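Local coordinates for protein glutamine cyclotransferase (Tannerella forsythia, PDB 6QRO) that probably converts N-terminal glutaminyl residues of peptides into pyroglutamate, as a zinc-binding glutaminyl cyclase of the peptidase M28 family, at residues Y217-S220 / T221-Q224. Sequence-based numbering, arbitrary orientation.
Sequences YKES and TSVQ
E219 OE2 is gripped twice by S222: the backbone N of S222 approaches to 2.8 Å from above the carboxylate plane, while S222 OG meets the same oxygen nearly in line with its C-O bond, also at 2.8 Å. The other carboxylate oxygen, E219 OE1, takes two weak bonds from T221, at 3.1 Å from the backbone N and 3.2 Å from OG1. E219 stands at the N-cap position of the short helix 220-225, and its carboxylate caps the amides at the start of the first turn. CG lies anti to the backbone N (chi1 -169°), and a bend at chi2 (-88°) folds the carboxylate back over the helix start, alongside T221. If ionised, the carboxylate would probably be favoured by the amides at the start of this short helix. H258 NE2 also bonds to OE2 and the backbone N of I254 to OE1, so this buried carboxylate is held from outside the turn as well.

Below the cap the helix takes up its regular backbone pattern, with V223 N bonded to E219 O at 3.0 Å and Q224 N to S220 O. V223 points its CB toward 217-220, and its CG2 rests against K218 CB at 3.8 Å, a small apolar touch beside the turn. The K218 chain then runs extended away from the helix start, ending in a salt bridge with E231 of helix 227-239.

The turn carries the chain from the end of strand 216-218 into helix 220-225, outside the central sheet and away from the zinc site. Helix 227-239 packs against it, V230 touching both K218 and S222 and W234 touching K218, while S222 OG also bonds to the backbone N of D271 in strand 269-273, an outermost strand of the central sheet.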
loop_
_atom_site.group_PDB
_atom_site.type_symbol
_atom_site.label_atom_id
_atom_site.label_comp_id
_atom_site.label_asym_id
_atom_site.label_seq_id
_atom_site.Cartn_x
_atom_site.Cartn_y
_atom_site.Cartn_z
ATOM N N TYR A 217 -6.927 3.775 -12.765
ATOM C CA TYR A 217 -7.253 2.934 -13.896
ATOM C C TYR A 217 -7.030 1.478 -13.524
ATOM O O TYR A 217 -6.377 1.160 -12.530
ATOM C CB TYR A 217 -6.391 3.286 -15.112
ATOM C CG TYR A 217 -6.666 4.623 -15.763
ATOM C CD1 TYR A 217 -6.532 5.816 -15.064
ATOM C CD2 TYR A 217 -7.019 4.687 -17.102
ATOM C CE1 TYR A 217 -6.757 7.031 -15.676
ATOM C CE2 TYR A 217 -7.240 5.888 -17.723
ATOM C CZ TYR A 217 -7.113 7.056 -17.010
ATOM O OH TYR A 217 -7.355 8.246 -17.653
ATOM N N LYS A 218 -7.589 0.586 -14.339
ATOM C CA LYS A 218 -7.424 -0.845 -14.122
ATOM C C LYS A 218 -6.024 -1.229 -14.568
ATOM O O LYS A 218 -5.685 -1.088 -15.746
ATOM C CB LYS A 218 -8.472 -1.642 -14.898
ATOM C CG LYS A 218 -9.916 -1.204 -14.655
ATOM C CD LYS A 218 -10.897 -2.058 -15.478
ATOM C CE LYS A 218 -12.336 -1.932 -14.987
ATOM N NZ LYS A 218 -13.336 -2.531 -15.922
ATOM N N GLU A 219 -5.204 -1.663 -13.618
ATOM C CA GLU A 219 -3.809 -1.982 -13.866
ATOM C C GLU A 219 -3.697 -3.340 -14.556
ATOM O O GLU A 219 -4.454 -4.265 -14.253
ATOM C CB GLU A 219 -3.065 -1.957 -12.526
ATOM C CG GLU A 219 -1.562 -2.002 -12.571
ATOM C CD GLU A 219 -1.071 -3.415 -12.586
ATOM O OE1 GLU A 219 -0.031 -3.675 -13.223
ATOM O OE2 GLU A 219 -1.736 -4.272 -11.960
ATOM N N SER A 220 -2.746 -3.458 -15.491
ATOM C CA SER A 220 -2.745 -4.596 -16.423
ATOM C C SER A 220 -2.456 -5.919 -15.709
ATOM O O SER A 220 -3.095 -6.942 -15.987
ATOM C CB SER A 220 -1.747 -4.357 -17.565
ATOM O OG SER A 220 -0.433 -4.709 -17.194
ATOM N N THR A 221 -1.447 -5.939 -14.837
ATOM C CA THR A 221 -1.183 -7.142 -14.055
ATOM C C THR A 221 -2.406 -7.544 -13.226
ATOM O O THR A 221 -2.680 -8.737 -13.056
ATOM C CB THR A 221 0.035 -6.908 -13.161
ATOM O OG1 THR A 221 1.157 -6.524 -13.967
ATOM C CG2 THR A 221 0.379 -8.139 -12.369
ATOM N N SER A 222 -3.161 -6.557 -12.709
ATOM C CA SER A 222 -4.367 -6.853 -11.930
ATOM C C SER A 222 -5.447 -7.501 -12.784
ATOM O O SER A 222 -6.071 -8.481 -12.366
ATOM C CB SER A 222 -4.927 -5.583 -11.285
ATOM O OG SER A 222 -3.991 -4.977 -10.430
ATOM N N VAL A 223 -5.668 -6.967 -13.987
ATOM C CA VAL A 223 -6.692 -7.495 -14.878
ATOM C C VAL A 223 -6.330 -8.896 -15.331
ATOM O O VAL A 223 -7.213 -9.723 -15.578
ATOM C CB VAL A 223 -6.864 -6.549 -16.085
ATOM C CG1 VAL A 223 -7.979 -7.036 -17.018
ATOM C CG2 VAL A 223 -7.143 -5.137 -15.606
ATOM N N GLN A 224 -5.032 -9.176 -15.469
ATOM C CA GLN A 224 -4.574 -10.495 -15.885
ATOM C C GLN A 224 -4.889 -11.561 -14.848
ATOM O O GLN A 224 -5.430 -12.617 -15.184
ATOM C CB GLN A 224 -3.066 -10.442 -16.137
ATOM C CG GLN A 224 -2.442 -11.735 -16.580
ATOM C CD GLN A 224 -0.982 -11.542 -16.947
ATOM O OE1 GLN A 224 -0.422 -10.462 -16.758
ATOM N NE2 GLN A 224 -0.356 -12.596 -17.465
#